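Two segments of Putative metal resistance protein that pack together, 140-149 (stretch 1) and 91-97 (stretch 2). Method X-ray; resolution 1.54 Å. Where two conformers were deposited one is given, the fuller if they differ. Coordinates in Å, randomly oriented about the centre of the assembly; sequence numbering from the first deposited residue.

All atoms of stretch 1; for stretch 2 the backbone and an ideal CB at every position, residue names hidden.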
# COMPACT_ATOMS: atom_id res chain seq x y z
N GLN A 140 5.59 -17.30 -6.25
CA GLN A 140 4.83 -16.52 -5.28
C GLN A 140 5.22 -15.05 -5.36
O GLN A 140 4.35 -14.21 -5.31
CB GLN A 140 5.03 -17.03 -3.83
CG GLN A 140 4.36 -18.39 -3.50
CD GLN A 140 4.01 -18.49 -2.01
OE1 GLN A 140 4.40 -17.63 -1.20
NE2 GLN A 140 3.26 -19.52 -1.64
N TYR A 141 6.51 -14.76 -5.52
CA TYR A 141 6.97 -13.37 -5.56
C TYR A 141 6.40 -12.68 -6.82
O TYR A 141 5.95 -11.53 -6.75
CB TYR A 141 8.51 -13.28 -5.56
CG TYR A 141 8.99 -12.00 -4.99
CD1 TYR A 141 9.06 -10.86 -5.75
CD2 TYR A 141 9.37 -11.93 -3.66
CE1 TYR A 141 9.46 -9.69 -5.19
CE2 TYR A 141 9.77 -10.77 -3.08
CZ TYR A 141 9.84 -9.66 -3.86
OH TYR A 141 10.24 -8.44 -3.34
N ASN A 142 6.46 -13.34 -7.97
CA ASN A 142 5.94 -12.76 -9.19
C ASN A 142 4.43 -12.58 -9.15
O ASN A 142 3.91 -11.60 -9.66
CB ASN A 142 6.36 -13.58 -10.39
CG ASN A 142 7.84 -13.40 -10.71
OD1 ASN A 142 8.45 -12.40 -10.34
ND2 ASN A 142 8.40 -14.36 -11.41
N GLN A 143 3.73 -13.54 -8.57
CA GLN A 143 2.29 -13.39 -8.38
C GLN A 143 1.96 -12.17 -7.53
O GLN A 143 1.04 -11.42 -7.84
CB GLN A 143 1.69 -14.65 -7.71
CG GLN A 143 1.63 -15.94 -8.54
CD GLN A 143 0.65 -15.85 -9.69
OE1 GLN A 143 -0.56 -15.82 -9.48
NE2 GLN A 143 1.16 -15.77 -10.90
N ALA A 144 2.75 -11.93 -6.48
CA ALA A 144 2.54 -10.78 -5.63
C ALA A 144 2.88 -9.47 -6.32
O ALA A 144 2.14 -8.48 -6.18
CB ALA A 144 3.38 -10.92 -4.37
N MSE A 145 4.00 -9.46 -7.05
CA MSE A 145 4.40 -8.27 -7.78
C MSE A 145 3.41 -7.89 -8.85
O MSE A 145 3.25 -6.68 -9.14
CB MSE A 145 5.77 -8.46 -8.42
CG MSE A 145 6.91 -8.39 -7.47
SE MSE A 145 7.16 -6.68 -6.59
CE MSE A 145 7.23 -5.47 -8.08
N ALA A 146 2.72 -8.85 -9.42
CA ALA A 146 1.75 -8.57 -10.46
C ALA A 146 0.61 -7.68 -9.95
O ALA A 146 -0.07 -7.03 -10.73
CB ALA A 146 1.18 -9.87 -11.01
N LYS A 147 0.41 -7.66 -8.64
CA LYS A 147 -0.67 -6.90 -8.02
C LYS A 147 -0.23 -5.49 -7.61
O LYS A 147 -1.05 -4.71 -7.11
CB LYS A 147 -1.20 -7.65 -6.81
CG LYS A 147 -1.72 -9.06 -7.13
CD LYS A 147 -2.17 -9.82 -5.89
CE LYS A 147 -2.76 -11.19 -6.24
NZ LYS A 147 -1.73 -12.11 -6.77
N VAL A 148 1.04 -5.18 -7.78
CA VAL A 148 1.60 -3.88 -7.42
C VAL A 148 1.43 -2.88 -8.57
O VAL A 148 1.71 -3.21 -9.73
CB VAL A 148 3.07 -4.03 -7.02
CG1 VAL A 148 3.73 -2.68 -6.69
CG2 VAL A 148 3.17 -5.01 -5.81
N PRO A 149 0.96 -1.65 -8.26
CA PRO A 149 0.82 -0.66 -9.33
C PRO A 149 2.13 -0.39 -10.07
O PRO A 149 3.20 -0.46 -9.48
CB PRO A 149 0.32 0.56 -8.60
CG PRO A 149 -0.39 0.05 -7.37
CD PRO A 149 0.53 -1.09 -6.98
N UNK A 91 -3.50 -10.34 1.97
CA UNK A 91 -2.62 -9.52 1.18
C UNK A 91 -1.20 -10.07 1.31
O UNK A 91 -0.84 -10.61 2.36
CB UNK A 91 -2.70 -8.06 1.62
N UNK A 92 -0.40 -9.93 0.26
CA UNK A 92 1.01 -10.35 0.27
C UNK A 92 1.89 -9.19 -0.12
O UNK A 92 1.73 -8.64 -1.21
CB UNK A 92 1.24 -11.53 -0.67
N UNK A 93 2.80 -8.78 0.78
CA UNK A 93 3.70 -7.68 0.55
C UNK A 93 5.06 -8.18 0.08
O UNK A 93 5.75 -8.85 0.84
CB UNK A 93 3.85 -6.84 1.82
N UNK A 94 5.45 -7.88 -1.17
CA UNK A 94 6.84 -8.09 -1.57
C UNK A 94 7.74 -6.99 -1.04
O UNK A 94 7.39 -5.81 -1.18
CB UNK A 94 6.95 -8.17 -3.09
N UNK A 95 8.86 -7.38 -0.46
CA UNK A 95 9.82 -6.49 0.16
C UNK A 95 11.20 -6.84 -0.38
O UNK A 95 11.48 -8.00 -0.68
CB UNK A 95 9.77 -6.59 1.69
N UNK A 96 12.04 -5.83 -0.57
CA UNK A 96 13.41 -6.04 -0.99
C UNK A 96 14.33 -5.27 -0.06
O UNK A 96 14.04 -4.14 0.30
CB UNK A 96 13.61 -5.61 -2.44
N UNK A 97 15.45 -5.91 0.30
CA UNK A 97 16.47 -5.34 1.18
C UNK A 97 17.83 -5.52 0.52
O UNK A 97 18.05 -6.50 -0.18
CB UNK A 97 16.44 -5.99 2.56

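Stretch 2 is an extended strand crossing the helical part of stretch 1 steeply, at 106° between their N-to-C directions; four of its seven positions come within contact distance of stretch 1.

At position 91 CA-to-CB points sideways, and no atom of stretch 1 lies within 5.5 Å of the ideal CB. Stretch 1 sets no demand here, although the extended backbone (-149/148) suits a beta-branched residue; it is Val91.

Position 92 points toward the helix, its ideal CB 4.3 Å from Ala144 CB. Ala144 offers a small methyl surface, which leaves space for a side chain of moderate size, and the strand angles favour branching at CB: valine, isoleucine or threonine would fit. The residue is Val92, with chi1 in the t well, and its CG1 packs 4.0 Å from Ala144 CB. The backbones are tied as well, for a water donates to Val92 O (2.7 Å from the water O) and to Ala144 O (2.9 Å from the same atom).

Position 93 points away from stretch 1, which therefore says little about size or polarity; Phe93 directs its ring to that other side.

Position 94 points toward stretch 1 again, into its most crowded surroundings. The ideal CB is 3.3 Å from Tyr141 OH, 3.8 Å from Met145 SE and 4.7 Å from Ala144 CB, so a compact, mostly apolar side chain is wanted. Alanine, valine or proline could be considered, and a phi of -78° makes proline possible. Pro94 it is. Its CB lies 3.5 Å from Tyr141 CZ, while CG meets Met145 SE, of a selenomethionine, at 3.7 Å, Ala144 CB at 3.9 Å and Val148 CG2 at 4.2 Å. A rigid ring thus fills the space among four side chains.

Position 95 points away, and its side chain is little constrained by stretch 1, but its carbonyl is not free: the Tyr141 hydroxyl reaches it. Any residue would supply this acceptor, and the phi/psi of -130/144 suits a branched one. In Ile95, O accepts a hydrogen bond from Tyr141 OH at 3.0 Å, near the plane of the tyrosine ring.

Position 96 points sideways, its ideal CB 4.5 Å from Tyr141 OH. A flexible chain, such as glutamate, glutamine or methionine, could pass the hydroxyl with its methylenes. Glu96 does so: CG comes within 3.3 Å of Tyr141 OH, and the carboxylate is hydrogen-bonded through OE2 elsewhere in the structure.

Position 97 is out of reach of stretch 1, which leaves the choice open; it is Leu97.

Stretch 2 (91-97) VVFPIEL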
# COMPACT_ATOMS: atom_id res chain seq x y z
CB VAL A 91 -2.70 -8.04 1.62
CG1 VAL A 91 -2.35 -7.87 3.09
CG2 VAL A 91 -1.83 -7.17 0.76
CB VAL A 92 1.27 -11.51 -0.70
CG1 VAL A 92 2.73 -11.97 -0.60
CG2 VAL A 92 0.37 -12.66 -0.40
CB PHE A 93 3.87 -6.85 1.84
CG PHE A 93 2.59 -6.27 2.37
CD1 PHE A 93 1.99 -5.21 1.74
CD2 PHE A 93 1.98 -6.78 3.52
CE1 PHE A 93 0.82 -4.67 2.21
CE2 PHE A 93 0.81 -6.24 3.99
CZ PHE A 93 0.22 -5.17 3.34
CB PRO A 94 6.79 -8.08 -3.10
CG PRO A 94 5.36 -7.72 -3.47
CD PRO A 94 4.67 -7.26 -2.24
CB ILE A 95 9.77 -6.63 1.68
CG1 ILE A 95 8.37 -6.25 2.20
CG2 ILE A 95 10.82 -5.78 2.34
CD1 ILE A 95 8.07 -6.78 3.55
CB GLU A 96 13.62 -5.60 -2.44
CG GLU A 96 12.90 -6.49 -3.45
CD GLU A 96 13.04 -6.03 -4.90
OE1 GLU A 96 14.05 -6.41 -5.55
OE2 GLU A 96 12.16 -5.29 -5.40
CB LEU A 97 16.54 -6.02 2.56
CG LEU A 97 15.31 -6.16 3.43
CD1 LEU A 97 15.71 -6.89 4.68
CD2 LEU A 97 14.73 -4.81 3.79
O HOH W 1 0.64 -8.80 -3.71
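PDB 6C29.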